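Matching sites in chitinase from Thermococcus kodakarensis, a protein that hydrolyses the polysaccharide chitin, and probably holds on to it through chitin-binding domains such as this one (PDB 5DHD (chain A, 1.27 Å), residues 19-24 and 75-80), and in its relative chitinase from Pyrococcus furiosus (PDB 2CWR (chain B, 1.70 Å), residues 23-28 and 79-84). Structure 2 is superposed on structure 1 by the backbone atoms of these residues (RMSD 0.39 Å); each is numbered along its deposited sequence.

Structure 1 (5DHD). With PE3 (3,6,9,12,15,18,21,24,27,30,33,36,39-tridecaoxahentetracontane-1,41-diol), chain C.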
loop_
_atom_site.group_PDB
_atom_site.type_symbol
_atom_site.label_atom_id
_atom_site.label_comp_id
_atom_site.label_asym_id
_atom_site.label_seq_id
_atom_site.Cartn_x
_atom_site.Cartn_y
_atom_site.Cartn_z
ATOM N N THR A 19 11.961 1.080 7.381
ATOM C CA THR A 19 11.235 -0.140 7.093
ATOM C C THR A 19 10.628 -0.238 5.710
ATOM O O THR A 19 9.933 0.667 5.251
ATOM C CB THR A 19 10.132 -0.297 8.147
ATOM O OG1 THR A 19 10.719 -0.208 9.455
ATOM C CG2 THR A 19 9.446 -1.640 8.039
ATOM N N GLU A 20 10.890 -1.365 5.062
ATOM C CA GLU A 20 10.374 -1.629 3.729
ATOM C C GLU A 20 9.092 -2.441 3.795
ATOM O O GLU A 20 8.997 -3.424 4.542
ATOM C CB GLU A 20 11.393 -2.405 2.890
ATOM C CG GLU A 20 10.897 -2.800 1.491
ATOM C CD GLU A 20 12.019 -3.301 0.579
ATOM O OE1 GLU A 20 13.145 -2.781 0.669
ATOM O OE2 GLU A 20 11.774 -4.196 -0.253
ATOM N N TYR A 21 8.109 -2.015 3.013
ATOM C CA TYR A 21 6.830 -2.699 2.931
ATOM C C TYR A 21 6.643 -3.140 1.493
ATOM O O TYR A 21 6.535 -2.313 0.577
ATOM C CB TYR A 21 5.682 -1.768 3.355
ATOM C CG TYR A 21 5.755 -1.393 4.815
ATOM C CD1 TYR A 21 6.607 -0.384 5.246
ATOM C CD2 TYR A 21 5.020 -2.102 5.775
ATOM C CE1 TYR A 21 6.737 -0.085 6.601
ATOM C CE2 TYR A 21 5.142 -1.811 7.132
ATOM C CZ TYR A 21 6.006 -0.799 7.533
ATOM O OH TYR A 21 6.135 -0.484 8.873
ATOM N N ASP A 22 6.647 -4.451 1.294
ATOM C CA ASP A 22 6.465 -5.022 -0.028
ATOM C C ASP A 22 5.040 -5.524 -0.051
ATOM O O ASP A 22 4.658 -6.398 0.725
ATOM C CB ASP A 22 7.464 -6.154 -0.257
ATOM C CG ASP A 22 8.887 -5.641 -0.295
ATOM O OD1 ASP A 22 9.181 -4.839 -1.192
ATOM O OD2 ASP A 22 9.696 -6.031 0.556
ATOM N N VAL A 23 4.250 -4.943 -0.943
ATOM C CA VAL A 23 2.834 -5.248 -1.029
ATOM C C VAL A 23 2.426 -5.981 -2.292
ATOM O O VAL A 23 2.824 -5.599 -3.392
ATOM C CB VAL A 23 2.038 -3.918 -0.963
ATOM C CG1 VAL A 23 0.528 -4.192 -1.062
ATOM C CG2 VAL A 23 2.376 -3.160 0.311
ATOM N N THR A 24 1.636 -7.037 -2.134
ATOM C CA THR A 24 1.123 -7.759 -3.288
ATOM C C THR A 24 -0.384 -7.747 -3.196
ATOM O O THR A 24 -0.965 -8.064 -2.150
ATOM C CB THR A 24 1.583 -9.232 -3.298
ATOM O OG1 THR A 24 2.995 -9.272 -3.509
ATOM C CG2 THR A 24 0.906 -10.012 -4.428
ATOM N N PHE A 75 3.985 -3.857 -5.485
ATOM C CA PHE A 75 4.668 -2.575 -5.372
ATOM C C PHE A 75 5.266 -2.506 -3.984
ATOM O O PHE A 75 5.093 -3.424 -3.182
ATOM C CB PHE A 75 3.722 -1.371 -5.627
ATOM C CG PHE A 75 2.713 -1.104 -4.533
ATOM C CD1 PHE A 75 1.529 -1.849 -4.460
ATOM C CD2 PHE A 75 2.937 -0.105 -3.576
ATOM C CE1 PHE A 75 0.597 -1.597 -3.462
ATOM C CE2 PHE A 75 1.998 0.136 -2.578
ATOM C CZ PHE A 75 0.826 -0.617 -2.529
ATOM N N GLY A 76 6.004 -1.445 -3.694
ATOM C CA GLY A 76 6.582 -1.358 -2.370
ATOM C C GLY A 76 6.997 0.043 -2.018
ATOM O O GLY A 76 7.022 0.939 -2.869
ATOM N N PHE A 77 7.318 0.238 -0.747
ATOM C CA PHE A 77 7.765 1.535 -0.285
ATOM C C PHE A 77 8.585 1.370 0.979
ATOM O O PHE A 77 8.556 0.319 1.627
ATOM C CB PHE A 77 6.587 2.494 -0.002
ATOM C CG PHE A 77 5.614 1.997 1.033
ATOM C CD1 PHE A 77 4.549 1.181 0.678
ATOM C CD2 PHE A 77 5.756 2.385 2.362
ATOM C CE1 PHE A 77 3.624 0.749 1.650
ATOM C CE2 PHE A 77 4.833 1.967 3.339
ATOM C CZ PHE A 77 3.774 1.151 2.982
ATOM N N ILE A 78 9.339 2.407 1.309
ATOM C CA ILE A 78 10.142 2.407 2.518
ATOM C C ILE A 78 9.703 3.614 3.324
ATOM O O ILE A 78 9.587 4.718 2.787
ATOM C CB ILE A 78 11.655 2.519 2.224
ATOM C CG1 ILE A 78 12.130 1.259 1.489
ATOM C CG2 ILE A 78 12.431 2.719 3.557
ATOM C CD1 ILE A 78 13.538 1.369 0.890
ATOM N N ALA A 79 9.419 3.395 4.604
ATOM C CA ALA A 79 9.010 4.471 5.497
ATOM C C ALA A 79 10.125 4.658 6.520
ATOM O O ALA A 79 10.804 3.700 6.893
ATOM C CB ALA A 79 7.688 4.143 6.199
ATOM N N THR A 80 10.324 5.889 6.970
ATOM C CA THR A 80 11.376 6.159 7.938
ATOM C C THR A 80 11.008 5.613 9.308
ATOM O O THR A 80 9.843 5.628 9.705
ATOM C CB THR A 80 11.643 7.665 8.048
ATOM O OG1 THR A 80 10.463 8.336 8.495
ATOM C CG2 THR A 80 12.075 8.210 6.682
HETATM C C42 PE3 C . 6.504 -12.352 0.094
HETATM C C41 PE3 C . 7.066 -13.334 1.102
HETATM O O40 PE3 C . 8.487 -13.302 1.014
HETATM C C39 PE3 C . 8.985 -14.230 1.970
HETATM C C38 PE3 C . 10.516 -14.252 1.944
HETATM O O37 PE3 C . 11.032 -12.975 2.277
HETATM C C36 PE3 C . 12.468 -13.015 2.239
HETATM C C35 PE3 C . 13.061 -11.620 2.590
HETATM O O34 PE3 C . 12.664 -10.646 1.592
HETATM C C33 PE3 C . 13.197 -9.350 1.936
HETATM C C32 PE3 C . 12.759 -8.304 0.887
HETATM O O31 PE3 C . 12.066 -8.901 -0.224
HETATM C C30 PE3 C . 11.709 -7.863 -1.119
HETATM C C29 PE3 C . 10.979 -8.424 -2.336
HETATM O O28 PE3 C . 9.733 -9.004 -1.932
HETATM C C27 PE3 C . 9.090 -9.474 -3.120
HETATM C C26 PE3 C . 7.725 -10.077 -2.782
HETATM O O25 PE3 C . 6.923 -9.161 -2.028
HETATM C C24 PE3 C . 5.676 -9.821 -1.835
HETATM C C23 PE3 C . 4.721 -8.946 -1.057
HETATM O O22 PE3 C . 4.047 -9.665 -0.062
HETATM O O HOH W 1 7.943 -4.687 -3.662
#

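Structure 2 (2CWR).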
loop_
_atom_site.group_PDB
_atom_site.type_symbol
_atom_site.label_atom_id
_atom_site.label_comp_id
_atom_site.label_asym_id
_atom_site.label_seq_id
_atom_site.Cartn_x
_atom_site.Cartn_y
_atom_site.Cartn_z
ATOM N N ALA B 23 11.851 0.865 7.541
ATOM C CA ALA B 23 11.285 -0.443 7.239
ATOM C C ALA B 23 10.785 -0.487 5.802
ATOM O O ALA B 23 10.293 0.513 5.276
ATOM C CB ALA B 23 10.136 -0.749 8.202
ATOM N N GLU B 24 10.924 -1.647 5.170
ATOM C CA GLU B 24 10.467 -1.822 3.798
ATOM C C GLU B 24 9.174 -2.623 3.772
ATOM O O GLU B 24 9.040 -3.635 4.467
ATOM C CB GLU B 24 11.514 -2.549 2.948
ATOM C CG GLU B 24 11.061 -2.731 1.495
ATOM C CD GLU B 24 12.126 -3.329 0.591
ATOM O OE1 GLU B 24 13.326 -3.116 0.862
ATOM O OE2 GLU B 24 11.759 -3.998 -0.403
ATOM N N TYR B 25 8.230 -2.155 2.963
ATOM C CA TYR B 25 6.944 -2.807 2.806
ATOM C C TYR B 25 6.771 -3.245 1.356
ATOM O O TYR B 25 6.707 -2.415 0.450
ATOM C CB TYR B 25 5.814 -1.849 3.197
ATOM C CG TYR B 25 5.844 -1.461 4.658
ATOM C CD1 TYR B 25 6.746 -0.505 5.132
ATOM C CD2 TYR B 25 5.004 -2.088 5.577
ATOM C CE1 TYR B 25 6.810 -0.189 6.490
ATOM C CE2 TYR B 25 5.060 -1.779 6.935
ATOM C CZ TYR B 25 5.966 -0.830 7.383
ATOM O OH TYR B 25 6.026 -0.524 8.724
ATOM N N ASP B 26 6.717 -4.557 1.144
ATOM C CA ASP B 26 6.539 -5.125 -0.192
ATOM C C ASP B 26 5.100 -5.612 -0.243
ATOM O O ASP B 26 4.754 -6.613 0.383
ATOM C CB ASP B 26 7.500 -6.295 -0.398
ATOM C CG ASP B 26 8.954 -5.857 -0.410
ATOM O OD1 ASP B 26 9.826 -6.668 -0.035
ATOM O OD2 ASP B 26 9.224 -4.704 -0.802
ATOM N N VAL B 27 4.271 -4.893 -0.991
ATOM C CA VAL B 27 2.854 -5.207 -1.091
ATOM C C VAL B 27 2.468 -5.991 -2.336
ATOM O O VAL B 27 2.996 -5.751 -3.422
ATOM C CB VAL B 27 2.009 -3.903 -1.070
ATOM C CG1 VAL B 27 0.522 -4.228 -1.085
ATOM C CG2 VAL B 27 2.371 -3.065 0.158
ATOM N N THR B 28 1.549 -6.937 -2.161
ATOM C CA THR B 28 1.034 -7.726 -3.272
ATOM C C THR B 28 -0.478 -7.707 -3.164
ATOM O O THR B 28 -1.035 -8.001 -2.107
ATOM C CB THR B 28 1.505 -9.188 -3.234
ATOM O OG1 THR B 28 2.931 -9.232 -3.336
ATOM C CG2 THR B 28 0.901 -9.969 -4.404
ATOM N N PHE B 79 3.869 -3.724 -5.483
ATOM C CA PHE B 79 4.520 -2.430 -5.358
ATOM C C PHE B 79 5.098 -2.386 -3.955
ATOM O O PHE B 79 4.836 -3.277 -3.138
ATOM C CB PHE B 79 3.519 -1.280 -5.595
ATOM C CG PHE B 79 2.564 -1.040 -4.456
ATOM C CD1 PHE B 79 2.858 -0.100 -3.471
ATOM C CD2 PHE B 79 1.363 -1.738 -4.376
ATOM C CE1 PHE B 79 1.965 0.142 -2.423
ATOM C CE2 PHE B 79 0.465 -1.503 -3.333
ATOM C CZ PHE B 79 0.768 -0.561 -2.355
ATOM N N GLY B 80 5.900 -1.373 -3.673
ATOM C CA GLY B 80 6.485 -1.297 -2.353
ATOM C C GLY B 80 6.945 0.092 -1.987
ATOM O O GLY B 80 6.987 0.992 -2.824
ATOM N N PHE B 81 7.295 0.261 -0.720
ATOM C CA PHE B 81 7.754 1.549 -0.236
ATOM C C PHE B 81 8.551 1.376 1.040
ATOM O O PHE B 81 8.477 0.338 1.701
ATOM C CB PHE B 81 6.558 2.485 -0.003
ATOM C CG PHE B 81 5.514 1.933 0.931
ATOM C CD1 PHE B 81 5.513 2.278 2.279
ATOM C CD2 PHE B 81 4.525 1.068 0.462
ATOM C CE1 PHE B 81 4.545 1.773 3.147
ATOM C CE2 PHE B 81 3.553 0.560 1.323
ATOM C CZ PHE B 81 3.564 0.914 2.668
ATOM N N ILE B 82 9.333 2.396 1.363
ATOM C CA ILE B 82 10.158 2.388 2.560
ATOM C C ILE B 82 9.677 3.521 3.448
ATOM O O ILE B 82 9.404 4.624 2.973
ATOM C CB ILE B 82 11.647 2.584 2.194
ATOM C CG1 ILE B 82 12.162 1.332 1.474
ATOM C CG2 ILE B 82 12.464 2.889 3.447
ATOM C CD1 ILE B 82 13.604 1.426 1.012
ATOM N N VAL B 83 9.547 3.238 4.737
ATOM C CA VAL B 83 9.086 4.240 5.682
ATOM C C VAL B 83 10.152 4.476 6.735
ATOM O O VAL B 83 10.694 3.529 7.307
ATOM C CB VAL B 83 7.783 3.792 6.387
ATOM C CG1 VAL B 83 7.317 4.869 7.358
ATOM C CG2 VAL B 83 6.699 3.519 5.358
ATOM N N ASN B 84 10.455 5.744 6.976
ATOM C CA ASN B 84 11.446 6.114 7.975
ATOM C C ASN B 84 10.703 6.729 9.146
ATOM O O ASN B 84 9.696 7.407 8.962
ATOM C CB ASN B 84 12.434 7.130 7.396
ATOM C CG ASN B 84 13.195 6.588 6.199
ATOM O OD1 ASN B 84 13.121 7.142 5.098
ATOM N ND2 ASN B 84 13.933 5.504 6.405
#

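Structure 1 (5DHD)
In the four-stranded antiparallel sheet of a beta-sandwich chitin-binding domain, strands 19-26 and 72-79 run side by side as the two inner strands, with Tyr-21 against Phe-77 on the face turned to the second sheet. These two form a hydrogen-bonded pair, Tyr-21 N lying 2.8 Å from Phe-77 O. Tyr-21 CB sits over one face of the Phe-77 ring as a CH-pi contact, 3.7 Å from the ring centroid. The ring planes are almost parallel (15°), but the rings hardly overlap. Next along, Val-23 CB covers a face of the Phe-75 ring, and Val-23 CG1, anti to its own N (chi1 180°), reaches Phe-75 CE1 at 3.5 Å. Phe-77 in turn stacks on Phe-62 of the second sheet. At the other end Thr-19 pairs with Ala-79, whose CB lies 4.4 Å from Tyr-21 CE1. The buried Thr-19 OG1 is satisfied by Glu-83 N and Gly-81 O. On the opposite face Glu-20 CB meets Ile-78 CG1 at 4.0 Å, and a polyethylene glycol chain lies along Asp-22 and Thr-24.

Structure 2 (2CWR)
The antiparallel ladder between 23-28 and 79-84 is centred on the hydrogen-bonded pair of Tyr-25 and Phe-81, where Tyr-25 N lies 2.8 Å from Phe-81 O. Tyr-25 CB sits over one face of the Phe-81 ring as a CH-pi contact, 3.8 Å from the ring centroid. The ring planes are almost parallel (8°), but the rings hardly overlap. Val-27 CB likewise covers a face of the Phe-79 ring, while Val-27 CG1, anti to its own N (chi1 -176°), approaches Phe-79 CE2 to 3.5 Å. Phe-81 stacks on Phe-66 of the facing sheet. Ala-23 pairs with Val-83 at the far end, both buried, and Ala-23 CB rests 3.8 Å from Tyr-25 CE1. Val-83 CG2 stands beside the N of its own residue, a position that brings it to 3.9 Å from the same Tyr-25 CE1, so that this methyl packs against the tyrosine ring. On the opposite face Glu-24 CB meets Ile-82 CG1 at 4.2 Å.

How the two compare
The backbone ladder is kept: Thr-19(A) N bonds Ala-79(A) O as Ala-23(B) N bonds Val-83(B) O, and Tyr-21(A) N bonds Phe-77(A) O as Tyr-25(B) N bonds Phe-81(B) O. What Ala-23(B) lacks is the hydroxyl: OG1 of Thr-19(A), bonded to Glu-83(A) N and Gly-81(A) O, has no counterpart in it, and neither has CG2. The methyl of Ala-23(B) can make no such hydrogen bond, so the tie from this position to the loop is absent. The CB atoms of the two residues coincide within the error, and their touch on the tyrosine persists, with Thr-19(A) CB 3.7 Å from Tyr-21(A) CE1 and Ala-23(B) CB 3.8 Å from Tyr-25(B) CE1. Across the ladder the bulk is the other way round: CG1 and CG2 of Val-83(B) have no counterpart in Ala-79(A), though the CB atoms again coincide and both residues touch the tyrosine and the phenylalanine. Tyr-21(A), Val-23(A), Phe-75(A) and Phe-77(A) and their counterparts keep their places within the error, although Val-83(B) carries these two further methyls. A polyethylene glycol chain touching Glu-20(A), Asp-22(A), Val-23(A) and Thr-24(A) is modelled in structure 1 alone. At the strand end Thr-80(A) is exchanged for Asn-84(B), and their carbonyl O atoms stand 1.9 Å apart after superposition.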